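Local coordinates for uncharacterized protein (Bacteroides ovatus, PDB 4E6F) that is of unknown function but belongs to the DUF4468 family, whose domain has a TBP-like fold built on a curved antiparallel sheet, at residues 50-55 against 77-82. Numbering follows the deposited sequence.
Sequences DERLKE and GEEWIV
Arg52, near the C-terminal end of helix 38-54, forms a salt bridge with Glu79 on strand 72-85, tying helix to antiparallel sheet within the TBP-like fold. The bond rests on a single carboxylate oxygen: Arg52 NH2 donates to Glu79 OE2 over 2.7 Å, at an N-H...O angle of 158°. That oxygen lies at the edge of the guanidinium, close to its plane, and receives NH2 on its syn side. Arg52 NH1 reaches the same OE2 at 3.2 Å, but this second bond is weak. The carboxylate is turned 70° against the guanidinium, which rules out the paired, coplanar arrangement in which each oxygen takes its own nitrogen; Glu79 OE1 stays 3.7 Å from Arg52 NH2. Tyr97 OH, on strand 90-104, is the strongest polar partner of Glu79 and hydrogen-bonds this same OE2, while Arg52 NH1 also bonds Asn56 OD1, a little further along the chain. In Arg52, CG lies anti to the backbone N (chi1 174°) and the chain then bends at chi2, carrying the guanidinium across to the strand, where Phe158 and Asp165 of helix 149-169 also touch the side chain. A leucine in place of Arg52 would probably leave the Glu79 carboxylate without its cationic mate, held by Tyr97, and deprive Asn56 OD1 of the NH1 donor. The apolar part is a single approach: Leu53 CD2, which belongs to a side chain also touching Ile99, rests 4.0 Å from Gly77 CA.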
ATOM      1  N   ASP A  50       9.243  11.273  -0.349  1.00 14.55           N
ATOM      2  CA  ASP A  50       9.922  11.891   0.787  1.00 15.01           C
ATOM      3  C   ASP A  50       8.897  12.472   1.769  1.00 19.48           C
ATOM      4  O   ASP A  50       8.954  12.184   2.960  1.00 17.46           O
ATOM      5  CB  ASP A  50      10.881  12.985   0.294  1.00 17.50           C
ATOM      6  CG  ASP A  50      11.746  13.591   1.373  1.00 26.14           C
ATOM      7  OD1 ASP A  50      12.062  12.881   2.347  1.00 26.32           O
ATOM      8  OD2 ASP A  50      12.135  14.757   1.223  1.00 33.28           O
ATOM      9  N   GLU A  51       7.940  13.267   1.258  1.00 17.43           N
ATOM     10  CA  GLU A  51       6.926  13.870   2.116  0.50 18.07           C
ATOM     11  C   GLU A  51       5.978  12.826   2.698  1.00 20.79           C
ATOM     12  O   GLU A  51       5.630  12.897   3.882  1.00 20.81           O
ATOM     13  CB  GLU A  51       6.136  14.942   1.347  0.50 20.26           C
ATOM     14  CG  GLU A  51       6.962  16.175   1.001  0.50 28.10           C
ATOM     15  CD  GLU A  51       7.574  16.939   2.162  0.50 41.65           C
ATOM     16  OE1 GLU A  51       6.892  17.114   3.198  0.50 34.70           O
ATOM     17  OE2 GLU A  51       8.745  17.362   2.035  0.50 38.02           O
ATOM     18  N   ARG A  52       5.576  11.828   1.896  1.00 17.03           N
ATOM     19  CA  ARG A  52       4.666  10.782   2.361  1.00 15.99           C
ATOM     20  C   ARG A  52       5.286   9.965   3.504  1.00 18.25           C
ATOM     21  O   ARG A  52       4.598   9.619   4.462  1.00 17.75           O
ATOM     22  CB  ARG A  52       4.248   9.868   1.186  1.00 15.78           C
ATOM     23  CG  ARG A  52       3.410   8.644   1.567  1.00 19.66           C
ATOM     24  CD  ARG A  52       2.067   9.033   2.208  1.00 20.33           C
ATOM     25  NE  ARG A  52       1.295   7.852   2.573  1.00 22.00           N
ATOM     26  CZ  ARG A  52       1.523   7.094   3.641  1.00 24.19           C
ATOM     27  NH1 ARG A  52       2.496   7.409   4.499  1.00 19.60           N
ATOM     28  NH2 ARG A  52       0.793   6.010   3.856  1.00 20.89           N
ATOM     29  N   LEU A  53       6.581   9.648   3.403  1.00 14.29           N
ATOM     30  CA  LEU A  53       7.206   8.872   4.470  1.00 14.43           C
ATOM     31  C   LEU A  53       7.536   9.758   5.679  1.00 19.06           C
ATOM     32  O   LEU A  53       7.461   9.272   6.805  1.00 17.79           O
ATOM     33  CB  LEU A  53       8.444   8.118   3.940  1.00 13.70           C
ATOM     34  CG  LEU A  53       8.060   7.003   2.920  1.00 15.96           C
ATOM     35  CD1 LEU A  53       9.302   6.354   2.296  1.00 15.49           C
ATOM     36  CD2 LEU A  53       7.223   5.915   3.557  1.00 15.00           C
ATOM     37  N   LYS A  54       7.852  11.054   5.460  1.00 16.72           N
ATOM     38  CA  LYS A  54       8.089  11.962   6.593  0.50 18.15           C
ATOM     39  C   LYS A  54       6.816  12.070   7.422  1.00 22.18           C
ATOM     40  O   LYS A  54       6.897  12.190   8.642  1.00 22.19           O
ATOM     41  CB  LYS A  54       8.550  13.347   6.121  0.50 20.56           C
ATOM     42  CG  LYS A  54      10.055  13.412   5.943  0.50 24.74           C
ATOM     43  CD  LYS A  54      10.525  14.687   5.244  0.50 29.51           C
ATOM     44  CE  LYS A  54      12.015  14.909   5.414  0.50 32.61           C
ATOM     45  NZ  LYS A  54      12.849  13.886   4.711  0.50 30.74           N
ATOM     46  N   GLU A  55       5.633  11.963   6.766  1.00 19.67           N
ATOM     47  CA  GLU A  55       4.338  12.055   7.461  1.00 20.47           C
ATOM     48  C   GLU A  55       4.126  10.917   8.458  1.00 23.23           C
ATOM     49  O   GLU A  55       3.362  11.091   9.405  1.00 23.73           O
ATOM     50  CB  GLU A  55       3.181  12.116   6.459  1.00 21.71           C
ATOM     51  CG  GLU A  55       3.007  13.504   5.852  1.00 30.10           C
ATOM     52  CD  GLU A  55       2.204  13.589   4.567  1.00 49.28           C
ATOM     53  OE1 GLU A  55       1.585  12.573   4.177  1.00 35.00           O
ATOM     54  OE2 GLU A  55       2.225  14.663   3.925  1.00 41.66           O
ATOM     55  N   GLY A  77       8.525   2.024   5.054  1.00 14.39           N
ATOM     56  CA  GLY A  77       7.605   2.730   5.926  1.00 14.68           C
ATOM     57  C   GLY A  77       7.104   1.867   7.058  1.00 16.67           C
ATOM     58  O   GLY A  77       7.084   0.629   6.975  1.00 15.36           O
ATOM     59  N   GLU A  78       6.652   2.550   8.104  1.00 14.52           N
ATOM     60  CA  GLU A  78       6.088   1.900   9.277  1.00 14.44           C
ATOM     61  C   GLU A  78       4.955   2.775   9.770  1.00 17.98           C
ATOM     62  O   GLU A  78       5.138   3.984   9.962  1.00 18.19           O
ATOM     63  CB  GLU A  78       7.158   1.710  10.353  1.00 16.55           C
ATOM     64  CG  GLU A  78       6.611   1.021  11.596  1.00 19.39           C
ATOM     65  CD  GLU A  78       7.679   0.867  12.656  1.00 28.78           C
ATOM     66  OE1 GLU A  78       8.582   0.021  12.473  1.00 21.78           O
ATOM     67  OE2 GLU A  78       7.614   1.599  13.669  1.00 27.29           O
ATOM     68  N   GLU A  79       3.775   2.180   9.934  1.00 16.51           N
ATOM     69  CA  GLU A  79       2.598   2.933  10.389  1.00 16.44           C
ATOM     70  C   GLU A  79       1.700   2.086  11.233  1.00 18.99           C
ATOM     71  O   GLU A  79       1.800   0.856  11.198  1.00 16.62           O
ATOM     72  CB  GLU A  79       1.746   3.377   9.181  1.00 16.87           C
ATOM     73  CG  GLU A  79       2.346   4.423   8.268  1.00 20.75           C
ATOM     74  CD  GLU A  79       1.426   4.764   7.116  1.00 23.85           C
ATOM     75  OE1 GLU A  79       0.257   5.145   7.363  1.00 22.25           O
ATOM     76  OE2 GLU A  79       1.883   4.668   5.957  1.00 20.59           O
ATOM     77  N   TRP A  80       0.741   2.743  11.906  1.00 17.52           N
ATOM     78  CA  TRP A  80      -0.355   2.036  12.544  1.00 18.09           C
ATOM     79  C   TRP A  80      -1.509   1.961  11.568  1.00 20.95           C
ATOM     80  O   TRP A  80      -1.827   2.970  10.908  1.00 19.66           O
ATOM     81  CB  TRP A  80      -0.845   2.770  13.813  1.00 18.23           C
ATOM     82  CG  TRP A  80       0.154   2.778  14.923  1.00 20.37           C
ATOM     83  CD1 TRP A  80       0.836   3.859  15.402  1.00 24.20           C
ATOM     84  CD2 TRP A  80       0.560   1.657  15.725  1.00 20.84           C
ATOM     85  NE1 TRP A  80       1.641   3.482  16.457  1.00 24.30           N
ATOM     86  CE2 TRP A  80       1.518   2.130  16.652  1.00 25.29           C
ATOM     87  CE3 TRP A  80       0.221   0.289  15.739  1.00 21.96           C
ATOM     88  CZ2 TRP A  80       2.127   1.293  17.599  1.00 25.16           C
ATOM     89  CZ3 TRP A  80       0.849  -0.544  16.657  1.00 24.14           C
ATOM     90  CH2 TRP A  80       1.783  -0.041  17.579  1.00 25.34           C
ATOM     91  N   ILE A  81      -2.166   0.791  11.507  1.00 16.47           N
ATOM     92  CA  ILE A  81      -3.420   0.596  10.781  1.00 15.74           C
ATOM     93  C   ILE A  81      -4.480   0.354  11.856  1.00 19.27           C
ATOM     94  O   ILE A  81      -4.353  -0.610  12.610  1.00 18.29           O
ATOM     95  CB  ILE A  81      -3.371  -0.535   9.732  1.00 18.53           C
ATOM     96  CG1 ILE A  81      -2.505  -0.116   8.509  1.00 18.22           C
ATOM     97  CG2 ILE A  81      -4.801  -0.891   9.273  1.00 19.77           C
ATOM     98  CD1 ILE A  81      -2.304  -1.266   7.536  1.00 20.07           C
ATOM     99  N   VAL A  82      -5.481   1.227  11.954  1.00 16.64           N
ATOM    100  CA  VAL A  82      -6.514   1.058  12.981  1.00 17.30           C
ATOM    101  C   VAL A  82      -7.664   0.227  12.418  1.00 20.06           C
ATOM    102  O   VAL A  82      -8.221   0.574  11.376  1.00 20.53           O
ATOM    103  CB  VAL A  82      -6.993   2.439  13.513  1.00 21.24           C
ATOM    104  CG1 VAL A  82      -8.190   2.307  14.488  1.00 21.13           C
ATOM    105  CG2 VAL A  82      -5.825   3.170  14.173  1.00 21.13           C
TER